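Local atomic coordinates of probable mannosyltransferase KTR4 (PDB entry 5A07), a protein that is a probable mannosyltransferase, a yeast glycosyltransferase of the GT-A fold class that holds GDP and a manganese ion. Residues R52-F63 with F293-P303. Numbering follows the deposited sequence.
Sequences RLHEPLYEKDTF and FAWLKDNSQNP. With ACT (acetate ion), chain H.
Leu57 and Asp298 bring their CA atoms within 5.1 Å of each other where the loop after helix 43-53 runs alongside the chain leaving helix 293-297, and Leu57 N donates to Lys297 O. This meeting of two irregular segments, near the periphery of the GT-A fold, illustrates how an asparagine side chain can pair with the N-H and C=O of one residue, much as a neighbouring strand would. Asn299 OD1 receives Tyr58 N on an in-plane lone pair at 2.9 Å, while ND2 gives a fairly straight bond (160°) to Tyr58 O at 2.8 Å. Held at both ends, the amide has its rotation fixed, and Pro56 CB packs against it. Lys297, bent at chi2 and chi3 (-61° and -53°), folds back toward Leu53, and NZ meets Leu53 O from above the carbonyl plane. Gly311 O, its strongest partner outside the segments, Tyr306 OH and an acetate ion, probably from the crystallisation liquor, bring the oxygens around NZ to four, more than three hydrogens can serve singly; the carbonyls and the anion would favour the charged form. Leu53 CD2 touches Phe293 CD1, and Leu57 CD2 rests on Ala294 CB. Ser300 CA makes a CH-pi contact over one face of the Phe63 ring, 4.0 Å from its centroid. Asp298 opens an Asx turn, closed by Ser300 N on OD1, which Ser300 OG also meets on the syn lone pair; a water links Tyr58 OH to Asp298 OD2, 2.8 Å from each.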
ATOM      1  N   ARG B  52      19.426  15.404   1.474  1.00 29.94           N
ATOM      2  CA  ARG B  52      19.169  14.030   0.973  1.00 32.26           C
ATOM      3  C   ARG B  52      17.999  14.016   0.002  1.00 25.05           C
ATOM      4  O   ARG B  52      18.048  13.312  -0.985  1.00 27.03           O
ATOM      5  CB  ARG B  52      18.859  13.090   2.124  1.00 36.09           C
ATOM      6  CG  ARG B  52      20.141  12.589   2.722  1.00 43.11           C
ATOM      7  CD  ARG B  52      20.133  12.708   4.210  1.00 49.53           C
ATOM      8  NE  ARG B  52      19.352  11.681   4.862  1.00 53.10           N
ATOM      9  CZ  ARG B  52      18.880  11.788   6.108  1.00 55.94           C
ATOM     10  NH1 ARG B  52      19.074  12.888   6.875  1.00 61.65           N
ATOM     11  NH2 ARG B  52      18.202  10.784   6.596  1.00 52.14           N
ATOM     12  N   LEU B  53      16.993  14.847   0.238  1.00 27.09           N
ATOM     13  CA  LEU B  53      15.789  14.830  -0.641  1.00 26.55           C
ATOM     14  C   LEU B  53      16.046  15.451  -2.003  1.00 30.26           C
ATOM     15  O   LEU B  53      15.232  15.288  -2.909  1.00 27.82           O
ATOM     16  CB  LEU B  53      14.644  15.529   0.007  1.00 26.84           C
ATOM     17  CG  LEU B  53      14.036  14.766   1.168  1.00 28.74           C
ATOM     18  CD1 LEU B  53      12.921  15.598   1.759  1.00 29.11           C
ATOM     19  CD2 LEU B  53      13.543  13.415   0.752  1.00 28.36           C
ATOM     20  N   HIS B  54      17.218  16.090  -2.149  1.00 31.62           N
ATOM     21  CA  HIS B  54      17.612  16.803  -3.349  1.00 34.36           C
ATOM     22  C   HIS B  54      18.818  16.266  -4.086  1.00 35.86           C
ATOM     23  O   HIS B  54      19.264  16.882  -5.033  1.00 33.12           O
ATOM     24  CB  HIS B  54      17.772  18.313  -3.037  1.00 37.13           C
ATOM     25  CG  HIS B  54      16.469  18.952  -2.679  1.00 40.57           C
ATOM     26  ND1 HIS B  54      15.499  19.202  -3.620  1.00 48.35           N
ATOM     27  CD2 HIS B  54      15.924  19.283  -1.494  1.00 45.97           C
ATOM     28  CE1 HIS B  54      14.431  19.718  -3.040  1.00 48.50           C
ATOM     29  NE2 HIS B  54      14.664  19.778  -1.744  1.00 48.78           N
ATOM     30  N   GLU B  55      19.284  15.088  -3.707  1.00 32.87           N
ATOM     31  CA  GLU B  55      20.298  14.444  -4.448  1.00 30.53           C
ATOM     32  C   GLU B  55      20.009  12.929  -4.607  1.00 28.17           C
ATOM     33  O   GLU B  55      19.423  12.345  -3.712  1.00 26.88           O
ATOM     34  CB  GLU B  55      21.650  14.670  -3.741  1.00 34.74           C
ATOM     35  CG  GLU B  55      21.819  13.872  -2.443  1.00 40.97           C
ATOM     36  CD  GLU B  55      22.916  14.403  -1.482  1.00 49.42           C
ATOM     37  OE1 GLU B  55      23.673  15.286  -1.910  1.00 47.54           O
ATOM     38  OE2 GLU B  55      22.985  13.962  -0.282  1.00 50.92           O
ATOM     39  N   PRO B  56      20.567  12.294  -5.652  1.00 26.12           N
ATOM     40  CA  PRO B  56      20.373  10.860  -5.847  1.00 25.38           C
ATOM     41  C   PRO B  56      21.072  10.100  -4.767  1.00 27.47           C
ATOM     42  O   PRO B  56      22.074  10.573  -4.184  1.00 23.96           O
ATOM     43  CB  PRO B  56      20.978  10.574  -7.177  1.00 27.20           C
ATOM     44  CG  PRO B  56      21.794  11.784  -7.556  1.00 30.14           C
ATOM     45  CD  PRO B  56      21.196  12.933  -6.831  1.00 30.50           C
ATOM     46  N   LEU B  57      20.527   8.954  -4.415  1.00 23.15           N
ATOM     47  CA  LEU B  57      21.162   8.185  -3.379  1.00 21.04           C
ATOM     48  C   LEU B  57      22.559   7.697  -3.818  1.00 24.43           C
ATOM     49  O   LEU B  57      23.451   7.471  -2.945  1.00 26.80           O
ATOM     50  CB  LEU B  57      20.285   6.996  -3.047  1.00 21.40           C
ATOM     51  CG  LEU B  57      20.692   6.108  -1.847  1.00 23.48           C
ATOM     52  CD1 LEU B  57      20.804   6.921  -0.541  1.00 24.91           C
ATOM     53  CD2 LEU B  57      19.642   5.006  -1.696  1.00 23.45           C
ATOM     54  N   TYR B  58      22.722   7.406  -5.100  1.00 20.54           N
ATOM     55  CA  TYR B  58      23.982   6.944  -5.686  1.00 23.61           C
ATOM     56  C   TYR B  58      24.418   7.920  -6.778  1.00 27.74           C
ATOM     57  O   TYR B  58      23.632   8.317  -7.649  1.00 24.19           O
ATOM     58  CB  TYR B  58      23.832   5.587  -6.310  1.00 26.77           C
ATOM     59  CG  TYR B  58      23.538   4.546  -5.273  1.00 31.27           C
ATOM     60  CD1 TYR B  58      24.559   3.981  -4.507  1.00 33.02           C
ATOM     61  CD2 TYR B  58      22.246   4.179  -4.987  1.00 28.30           C
ATOM     62  CE1 TYR B  58      24.275   3.086  -3.475  1.00 37.84           C
ATOM     63  CE2 TYR B  58      21.951   3.254  -4.012  1.00 28.95           C
ATOM     64  CZ  TYR B  58      22.937   2.696  -3.253  1.00 35.26           C
ATOM     65  OH  TYR B  58      22.594   1.849  -2.231  1.00 33.14           O
ATOM     66  N   GLU B  59      25.673   8.335  -6.746  1.00 29.93           N
ATOM     67  CA  GLU B  59      26.198   9.244  -7.792  1.00 30.78           C
ATOM     68  C   GLU B  59      26.217   8.603  -9.114  1.00 30.35           C
ATOM     69  O   GLU B  59      26.506   7.401  -9.252  1.00 27.65           O
ATOM     70  CB  GLU B  59      27.623   9.722  -7.488  1.00 40.88           C
ATOM     71  CG  GLU B  59      27.636  10.801  -6.413  1.00 50.88           C
ATOM     72  CD  GLU B  59      29.036  11.054  -5.830  1.00 65.23           C
ATOM     73  OE1 GLU B  59      30.000  10.243  -6.070  1.00 61.90           O
ATOM     74  OE2 GLU B  59      29.142  12.068  -5.103  1.00 61.33           O
ATOM     75  N   LYS B  60      25.960   9.435 -10.108  1.00 35.74           N
ATOM     76  CA  LYS B  60      25.928   9.001 -11.492  1.00 45.86           C
ATOM     77  C   LYS B  60      27.170   8.201 -11.854  1.00 44.88           C
ATOM     78  O   LYS B  60      28.284   8.454 -11.358  1.00 41.62           O
ATOM     79  CB  LYS B  60      25.764  10.226 -12.381  1.00 57.38           C
ATOM     80  CG  LYS B  60      25.571   9.912 -13.865  1.00 69.21           C
ATOM     81  CD  LYS B  60      24.813  11.018 -14.593  1.00 74.39           C
ATOM     82  CE  LYS B  60      23.344  11.033 -14.161  1.00 79.49           C
ATOM     83  NZ  LYS B  60      22.637  12.259 -14.613  1.00 81.96           N
ATOM     84  N   ASP B  61      26.972   7.140 -12.615  1.00 48.48           N
ATOM     85  CA  ASP B  61      28.102   6.334 -13.097  1.00 46.39           C
ATOM     86  C   ASP B  61      28.945   5.592 -12.079  1.00 48.59           C
ATOM     87  O   ASP B  61      30.057   5.197 -12.386  1.00 53.60           O
ATOM     88  CB  ASP B  61      29.068   7.208 -13.941  1.00 59.19           C
ATOM     89  CG  ASP B  61      28.343   8.026 -15.002  1.00 67.20           C
ATOM     90  OD1 ASP B  61      27.290   7.572 -15.523  1.00 74.41           O
ATOM     91  OD2 ASP B  61      28.824   9.127 -15.317  1.00 79.80           O
ATOM     92  N   THR B  62      28.468   5.397 -10.868  1.00 40.02           N
ATOM     93  CA  THR B  62      29.236   4.618  -9.911  1.00 39.58           C
ATOM     94  C   THR B  62      28.557   3.285  -9.700  1.00 38.47           C
ATOM     95  O   THR B  62      28.817   2.611  -8.705  1.00 38.69           O
ATOM     96  CB  THR B  62      29.291   5.347  -8.578  1.00 46.17           C
ATOM     97  OG1 THR B  62      27.964   5.562  -8.094  1.00 42.07           O
ATOM     98  CG2 THR B  62      29.960   6.726  -8.784  1.00 50.40           C
ATOM     99  N   PHE B  63      27.648   2.913 -10.611  1.00 34.63           N
ATOM    100  CA  PHE B  63      26.840   1.683 -10.457  1.00 31.01           C
ATOM    101  C   PHE B  63      26.408   1.241 -11.841  1.00 31.05           C
ATOM    102  O   PHE B  63      26.312   2.066 -12.727  1.00 30.21           O
ATOM    103  CB  PHE B  63      25.620   1.923  -9.531  1.00 29.52           C
ATOM    104  CG  PHE B  63      24.626   2.961 -10.052  1.00 27.95           C
ATOM    105  CD1 PHE B  63      23.584   2.579 -10.880  1.00 26.26           C
ATOM    106  CD2 PHE B  63      24.720   4.263  -9.673  1.00 27.64           C
ATOM    107  CE1 PHE B  63      22.678   3.509 -11.322  1.00 25.83           C
ATOM    108  CE2 PHE B  63      23.842   5.212 -10.122  1.00 31.32           C
ATOM    109  CZ  PHE B  63      22.803   4.816 -10.970  1.00 28.93           C
ATOM    110  N   PHE B 293      13.852   8.099   3.687  1.00 21.94           N
ATOM    111  CA  PHE B 293      14.350   8.958   2.630  1.00 21.35           C
ATOM    112  C   PHE B 293      15.190   8.265   1.593  1.00 22.69           C
ATOM    113  O   PHE B 293      15.079   8.570   0.432  1.00 21.27           O
ATOM    114  CB  PHE B 293      15.142  10.135   3.237  1.00 22.88           C
ATOM    115  CG  PHE B 293      14.358  10.901   4.251  1.00 24.40           C
ATOM    116  CD1 PHE B 293      13.162  11.502   3.921  1.00 24.55           C
ATOM    117  CD2 PHE B 293      14.821  11.029   5.546  1.00 27.72           C
ATOM    118  CE1 PHE B 293      12.421  12.209   4.874  1.00 26.44           C
ATOM    119  CE2 PHE B 293      14.093  11.750   6.481  1.00 26.47           C
ATOM    120  CZ  PHE B 293      12.874  12.313   6.147  1.00 26.06           C
ATOM    121  N   ALA B 294      16.017   7.294   1.993  1.00 20.37           N
ATOM    122  CA  ALA B 294      16.785   6.580   1.045  1.00 20.64           C
ATOM    123  C   ALA B 294      15.901   5.798   0.020  1.00 18.82           C
ATOM    124  O   ALA B 294      16.174   5.756  -1.197  1.00 18.41           O
ATOM    125  CB  ALA B 294      17.742   5.664   1.793  1.00 23.54           C
ATOM    126  N   TRP B 295      14.855   5.201   0.520  1.00 18.40           N
ATOM    127  CA  TRP B 295      13.897   4.461  -0.318  1.00 18.07           C
ATOM    128  C   TRP B 295      13.268   5.335  -1.379  1.00 17.62           C
ATOM    129  O   TRP B 295      13.119   4.897  -2.526  1.00 20.26           O
ATOM    130  CB  TRP B 295      12.821   3.882   0.584  1.00 18.18           C
ATOM    131  CG  TRP B 295      11.748   3.048   0.001  1.00 18.32           C
ATOM    132  CD1 TRP B 295      11.885   1.863  -0.635  1.00 18.25           C
ATOM    133  CD2 TRP B 295      10.341   3.300   0.051  1.00 16.03           C
ATOM    134  NE1 TRP B 295      10.661   1.366  -0.998  1.00 15.57           N
ATOM    135  CE2 TRP B 295       9.696   2.210  -0.553  1.00 16.36           C
ATOM    136  CE3 TRP B 295       9.577   4.322   0.527  1.00 16.50           C
ATOM    137  CZ2 TRP B 295       8.321   2.145  -0.699  1.00 16.50           C
ATOM    138  CZ3 TRP B 295       8.201   4.237   0.426  1.00 18.00           C
ATOM    139  CH2 TRP B 295       7.592   3.152  -0.191  1.00 17.01           C
ATOM    140  N   LEU B 296      12.941   6.583  -1.064  1.00 19.97           N
ATOM    141  CA  LEU B 296      12.459   7.548  -2.065  1.00 20.13           C
ATOM    142  C   LEU B 296      13.530   8.002  -3.107  1.00 20.88           C
ATOM    143  O   LEU B 296      13.202   8.399  -4.208  1.00 20.84           O
ATOM    144  CB  LEU B 296      11.957   8.783  -1.379  1.00 22.54           C
ATOM    145  CG  LEU B 296      10.885   8.585  -0.316  1.00 20.75           C
ATOM    146  CD1 LEU B 296      10.520   9.881   0.344  1.00 21.94           C
ATOM    147  CD2 LEU B 296       9.645   7.958  -0.997  1.00 21.63           C
ATOM    148  N   LYS B 297      14.804   7.892  -2.776  1.00 18.84           N
ATOM    149  CA  LYS B 297      15.873   8.490  -3.571  1.00 20.00           C
ATOM    150  C   LYS B 297      16.770   7.485  -4.250  1.00 19.85           C
ATOM    151  O   LYS B 297      17.722   7.879  -4.908  1.00 22.97           O
ATOM    152  CB  LYS B 297      16.718   9.386  -2.673  1.00 20.62           C
ATOM    153  CG  LYS B 297      15.993  10.485  -1.982  1.00 21.13           C
ATOM    154  CD  LYS B 297      15.327  11.487  -2.895  1.00 23.51           C
ATOM    155  CE  LYS B 297      16.296  12.067  -3.922  1.00 26.85           C
ATOM    156  NZ  LYS B 297      15.643  13.144  -4.785  1.00 29.26           N
ATOM    157  N   ASP B 298      16.443   6.187  -4.197  1.00 19.50           N
ATOM    158  CA  ASP B 298      17.269   5.166  -4.767  1.00 19.75           C
ATOM    159  C   ASP B 298      17.162   5.151  -6.265  1.00 25.56           C
ATOM    160  O   ASP B 298      16.129   4.736  -6.853  1.00 20.23           O
ATOM    161  CB  ASP B 298      16.938   3.753  -4.231  1.00 21.44           C
ATOM    162  CG  ASP B 298      18.034   2.741  -4.555  1.00 20.76           C
ATOM    163  OD1 ASP B 298      18.941   3.055  -5.366  1.00 20.94           O
ATOM    164  OD2 ASP B 298      17.948   1.563  -4.115  1.00 19.96           O
ATOM    165  N   ASN B 299      18.261   5.526  -6.926  1.00 22.13           N
ATOM    166  CA  ASN B 299      18.270   5.667  -8.365  1.00 22.25           C
ATOM    167  C   ASN B 299      19.015   4.544  -9.020  1.00 23.76           C
ATOM    168  O   ASN B 299      19.168   4.511 -10.256  1.00 26.40           O
ATOM    169  CB  ASN B 299      18.944   7.009  -8.764  1.00 23.95           C
ATOM    170  CG  ASN B 299      20.341   7.151  -8.183  1.00 25.58           C
ATOM    171  OD1 ASN B 299      20.563   6.928  -7.008  1.00 23.72           O
ATOM    172  ND2 ASN B 299      21.276   7.559  -9.008  1.00 23.25           N
ATOM    173  N   SER B 300      19.437   3.558  -8.245  1.00 22.00           N
ATOM    174  CA  SER B 300      20.370   2.584  -8.780  1.00 22.21           C
ATOM    175  C   SER B 300      19.833   1.415  -9.610  1.00 23.10           C
ATOM    176  O   SER B 300      20.596   0.837 -10.408  1.00 21.40           O
ATOM    177  CB  SER B 300      21.251   2.036  -7.650  1.00 23.01           C
ATOM    178  OG  SER B 300      20.529   1.340  -6.652  1.00 22.25           O
ATOM    179  N   GLN B 301      18.581   0.983  -9.358  1.00 21.19           N
ATOM    180  CA  GLN B 301      18.043  -0.096 -10.097  1.00 19.47           C
ATOM    181  C   GLN B 301      17.323   0.375 -11.334  1.00 20.27           C
ATOM    182  O   GLN B 301      17.467  -0.278 -12.357  1.00 22.38           O
ATOM    183  CB  GLN B 301      17.042  -0.897  -9.257  1.00 21.01           C
ATOM    184  CG  GLN B 301      16.539  -2.154  -9.932  1.00 21.37           C
ATOM    185  CD  GLN B 301      15.762  -3.035  -8.938  1.00 23.50           C
ATOM    186  OE1 GLN B 301      16.338  -3.624  -8.021  1.00 26.23           O
ATOM    187  NE2 GLN B 301      14.460  -3.125  -9.122  1.00 21.40           N
ATOM    188  N   ASN B 302      16.542   1.437 -11.228  1.00 20.48           N
ATOM    189  CA  ASN B 302      15.774   2.049 -12.337  1.00 22.79           C
ATOM    190  C   ASN B 302      16.063   3.546 -12.433  1.00 22.61           C
ATOM    191  O   ASN B 302      15.212   4.390 -12.147  1.00 22.72           O
ATOM    192  CB  ASN B 302      14.267   1.860 -12.156  1.00 25.00           C
ATOM    193  CG  ASN B 302      13.864   0.453 -12.309  1.00 24.58           C
ATOM    194  OD1 ASN B 302      14.161  -0.178 -13.312  1.00 26.84           O
ATOM    195  ND2 ASN B 302      13.311  -0.096 -11.293  1.00 24.98           N
ATOM    196  N   PRO B 303      17.281   3.894 -12.922  1.00 23.13           N
ATOM    197  CA  PRO B 303      17.685   5.282 -12.974  1.00 25.13           C
ATOM    198  C   PRO B 303      16.798   6.130 -13.894  1.00 24.15           C
ATOM    199  O   PRO B 303      16.646   7.338 -13.657  1.00 26.53           O
ATOM    200  CB  PRO B 303      19.133   5.214 -13.521  1.00 25.05           C
ATOM    201  CG  PRO B 303      19.322   3.838 -14.041  1.00 24.92           C
ATOM    202  CD  PRO B 303      18.392   2.979 -13.238  1.00 25.08           C
TER
HETATM  203  C   ACT H1465      17.441  15.265  -7.491  1.00 34.14           C
HETATM  204  O   ACT H1465      18.155  14.316  -7.916  1.00 33.12           O
HETATM  205  OXT ACT H1465      16.702  15.215  -6.472  1.00 30.85           O
HETATM  206  CH3 ACT H1465      17.460  16.579  -8.261  1.00 39.10           C
HETATM  207  O   HOH W   1      20.075   0.670  -2.581  1.00 23.03           O